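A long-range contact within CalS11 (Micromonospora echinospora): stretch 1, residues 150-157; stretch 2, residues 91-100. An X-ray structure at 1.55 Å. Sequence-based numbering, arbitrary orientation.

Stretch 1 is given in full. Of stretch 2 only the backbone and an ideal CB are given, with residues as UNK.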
# COMPACT_ATOMS: atom_id res chain seq x y z
N SER B 150 37.49 13.17 -10.66
CA SER B 150 37.31 11.90 -9.97
C SER B 150 36.01 11.19 -10.25
O SER B 150 35.67 10.18 -9.61
CB SER B 150 37.53 12.02 -8.47
OG SER B 150 36.77 13.07 -7.92
N ASP B 151 35.30 11.69 -11.26
CA ASP B 151 34.07 11.02 -11.71
C ASP B 151 34.45 9.72 -12.44
O ASP B 151 35.50 9.67 -13.14
CB ASP B 151 33.30 11.91 -12.67
CG ASP B 151 32.37 12.91 -11.98
OD1 ASP B 151 31.97 12.70 -10.84
OD2 ASP B 151 31.98 13.89 -12.60
N PHE B 152 33.57 8.71 -12.36
CA PHE B 152 33.80 7.53 -13.18
C PHE B 152 33.97 7.88 -14.66
O PHE B 152 34.80 7.24 -15.40
CB PHE B 152 32.67 6.51 -12.95
CG PHE B 152 32.92 5.18 -13.55
CD1 PHE B 152 32.46 4.90 -14.82
CD2 PHE B 152 33.67 4.23 -12.88
CE1 PHE B 152 32.74 3.68 -15.42
CE2 PHE B 152 33.94 2.99 -13.42
CZ PHE B 152 33.44 2.70 -14.71
N PHE B 153 33.12 8.79 -15.14
CA PHE B 153 33.22 9.23 -16.56
C PHE B 153 33.99 10.55 -16.73
O PHE B 153 33.72 11.35 -17.65
CB PHE B 153 31.84 9.30 -17.24
CG PHE B 153 31.40 7.98 -17.83
CD1 PHE B 153 31.91 7.56 -19.07
CD2 PHE B 153 30.54 7.14 -17.12
CE1 PHE B 153 31.54 6.34 -19.63
CE2 PHE B 153 30.20 5.91 -17.66
CZ PHE B 153 30.72 5.51 -18.93
N GLY B 154 34.98 10.76 -15.86
CA GLY B 154 35.77 11.98 -15.93
C GLY B 154 36.56 12.19 -17.21
O GLY B 154 37.01 13.29 -17.47
N HIS B 155 36.72 11.14 -18.01
CA HIS B 155 37.35 11.26 -19.33
C HIS B 155 36.40 11.87 -20.40
O HIS B 155 36.86 12.22 -21.51
CB HIS B 155 37.87 9.90 -19.81
CG HIS B 155 36.85 8.82 -19.83
ND1 HIS B 155 36.29 8.28 -18.69
CD2 HIS B 155 36.29 8.18 -20.87
CE1 HIS B 155 35.43 7.34 -19.03
NE2 HIS B 155 35.43 7.24 -20.35
N VAL B 156 35.10 11.97 -20.11
CA VAL B 156 34.19 12.58 -21.06
C VAL B 156 34.07 14.05 -20.70
O VAL B 156 33.70 14.45 -19.56
CB VAL B 156 32.82 11.90 -21.10
CG1 VAL B 156 31.86 12.64 -22.02
CG2 VAL B 156 33.00 10.40 -21.47
N THR B 157 34.37 14.89 -21.69
CA THR B 157 34.32 16.35 -21.46
C THR B 157 32.92 16.91 -21.71
O THR B 157 31.99 16.17 -22.19
CB THR B 157 35.37 17.09 -22.35
OG1 THR B 157 35.08 16.87 -23.74
CG2 THR B 157 36.82 16.62 -22.00
N UNK B 91 25.55 14.29 -8.67
CA UNK B 91 25.67 13.43 -9.85
C UNK B 91 26.71 12.34 -9.60
O UNK B 91 26.56 11.19 -10.07
CB UNK B 91 26.05 14.25 -11.08
N UNK B 92 27.74 12.66 -8.81
CA UNK B 92 28.72 11.61 -8.42
C UNK B 92 28.04 10.61 -7.48
O UNK B 92 28.22 9.38 -7.60
CB UNK B 92 29.95 12.22 -7.74
N UNK B 93 27.31 11.12 -6.48
CA UNK B 93 26.62 10.21 -5.59
C UNK B 93 25.66 9.24 -6.29
O UNK B 93 25.69 8.01 -6.01
CB UNK B 93 25.85 11.02 -4.55
N UNK B 94 24.84 9.76 -7.20
CA UNK B 94 23.72 8.92 -7.72
C UNK B 94 23.98 8.31 -9.09
O UNK B 94 23.36 7.31 -9.45
CB UNK B 94 22.44 9.76 -7.80
N UNK B 95 24.88 8.91 -9.88
CA UNK B 95 25.00 8.56 -11.33
C UNK B 95 26.43 8.42 -11.88
O UNK B 95 26.80 9.05 -12.87
CB UNK B 95 24.29 9.63 -12.16
N UNK B 96 27.25 7.59 -11.21
CA UNK B 96 28.61 7.36 -11.72
C UNK B 96 28.62 6.94 -13.17
O UNK B 96 29.56 7.25 -13.91
CB UNK B 96 29.32 6.29 -10.88
N UNK B 97 27.59 6.18 -13.59
CA UNK B 97 27.66 5.59 -14.93
C UNK B 97 26.85 6.35 -15.97
O UNK B 97 26.58 5.82 -17.06
CB UNK B 97 27.18 4.14 -14.88
N UNK B 98 26.43 7.58 -15.66
CA UNK B 98 25.63 8.37 -16.62
C UNK B 98 26.39 9.59 -17.17
O UNK B 98 26.33 10.68 -16.58
CB UNK B 98 24.34 8.84 -15.95
N UNK B 99 27.13 9.40 -18.31
CA UNK B 99 27.91 10.47 -18.90
C UNK B 99 27.01 11.42 -19.70
O UNK B 99 27.47 12.45 -20.16
CB UNK B 99 29.01 9.89 -19.79
N UNK B 100 25.74 11.09 -19.83
CA UNK B 100 24.81 11.98 -20.56
C UNK B 100 24.12 13.02 -19.69
O UNK B 100 23.46 13.92 -20.23
CB UNK B 100 23.74 11.14 -21.25

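Position 91 lies in a helix, with CA-to-CB sideways to stretch 1 and nothing of that stretch within 5.5 Å of the ideal CB. What lies further off is the carboxylate of D151, so a long side chain with a positive charge or a donor, R or K, would suit. The residue is R91, whose extended chi1 and chi2 (both t) carry the guanidinium to a long salt bridge, NH2 to D151 OD2 3.9 Å. Water 1 fills the gap, accepting from R91 NH2 (2.8 Å) and donating to D151 OD2 (2.7 Å).

At position 92, also helical, CA-to-CB points toward stretch 1, and the ideal CB is 3.7 Å from D151 OD1. Alanine or serine could be considered, and glycine is equally compatible. It is G92, whose CA lies 4.2 Å from D151 OD1.

Positions 93, 94 and 95 are out of reach, so stretch 1 gives no preference; they are V93, Y94 and E95. The backbone leaves helical angles at 95, where a type I turn to 98 begins.

Position 96, second in that turn, has phi -52°, which proline accommodates well. Its ideal CB, directed sideways, is 3.9 Å from F152 CB, favouring a compact apolar group. P96 meets F152 CB to CB at 4.2 Å. Its carbonyl serves stretch 1 as well: water 4 donates to P96 O (2.8 Å) and accepts from F153 N (2.9 Å), linking the two backbones.

From position 97 CA-to-CB again runs sideways, but the ideal CB is 4.5 Å from F153 CE2 and 5.3 Å from F152 CD1. Leucine, methionine or an aromatic residue could reach these rings. The deposited Y97, with chi1 m, turns its ring edge to the face of F152, the planes at 86° and the centroids 4.8 Å apart; Y97 CD1 approaches F152 CD1 to 3.5 Å. Its hydroxyl is hydrogen-bonded elsewhere in the structure.

Position 98 points away, so a side chain serving its own loop is plausible, for instance N, D or S. N98 does so: ND2 donates to E95 OE2 (3.1 Å), and OD1 accepts from the backbone N of residue 100 (2.9 Å).

At position 99 CA-to-CB points toward stretch 1, with the ideal CB 3.6 Å from F153 CG and 4.4 Å from V156 CG2. A small or compact apolar residue such as A, V or P fits, and phi of -79° permits proline. P99 places CB over the face of F153, 3.9 Å from the ring centroid, in a CH-pi contact.

Position 100 points away and makes no contact; it is L100.

Stretch 2 91-100: RGVYEPYNPL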
# COMPACT_ATOMS: atom_id res chain seq x y z
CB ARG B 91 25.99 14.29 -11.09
CG ARG B 91 26.17 13.51 -12.37
CD ARG B 91 26.51 14.41 -13.55
NE ARG B 91 27.80 15.10 -13.33
CZ ARG B 91 28.27 16.08 -14.12
NH1 ARG B 91 27.58 16.45 -15.21
NH2 ARG B 91 29.45 16.67 -13.81
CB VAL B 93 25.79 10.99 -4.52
CG1 VAL B 93 25.05 10.07 -3.64
CG2 VAL B 93 26.76 11.92 -3.70
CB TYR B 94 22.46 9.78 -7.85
CG TYR B 94 21.93 10.28 -6.54
CD1 TYR B 94 21.62 9.39 -5.50
CD2 TYR B 94 21.77 11.65 -6.32
CE1 TYR B 94 21.10 9.84 -4.28
CE2 TYR B 94 21.28 12.13 -5.07
CZ TYR B 94 20.96 11.20 -4.07
OH TYR B 94 20.48 11.59 -2.86
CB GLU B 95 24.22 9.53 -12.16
CG GLU B 95 22.73 9.50 -11.89
CD GLU B 95 22.01 10.30 -12.93
OE1 GLU B 95 22.16 11.55 -12.98
OE2 GLU B 95 21.23 9.67 -13.69
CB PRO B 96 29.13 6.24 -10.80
CG PRO B 96 27.93 5.62 -10.20
CD PRO B 96 26.93 6.72 -10.05
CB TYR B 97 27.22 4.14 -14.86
CG TYR B 97 28.04 3.30 -13.91
CD1 TYR B 97 29.45 3.27 -13.99
CD2 TYR B 97 27.42 2.51 -12.93
CE1 TYR B 97 30.19 2.48 -13.14
CE2 TYR B 97 28.17 1.69 -12.07
CZ TYR B 97 29.55 1.68 -12.20
OH TYR B 97 30.31 0.85 -11.38
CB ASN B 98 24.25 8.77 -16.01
CG ASN B 98 23.42 9.52 -16.97
OD1 ASN B 98 23.84 9.73 -18.13
ND2 ASN B 98 22.20 9.86 -16.59
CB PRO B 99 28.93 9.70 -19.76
CG PRO B 99 28.12 8.48 -20.27
CD PRO B 99 27.30 8.10 -19.02
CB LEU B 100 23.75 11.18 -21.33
CG LEU B 100 24.40 10.25 -22.35
CD1 LEU B 100 23.26 9.58 -23.18
CD2 LEU B 100 25.40 10.94 -23.33
O HOH W 1 30.04 15.40 -11.40
O HOH W 2 29.55 10.62 -11.32
O HOH W 3 29.30 13.10 -11.64
O HOH W 4 30.68 9.78 -13.93
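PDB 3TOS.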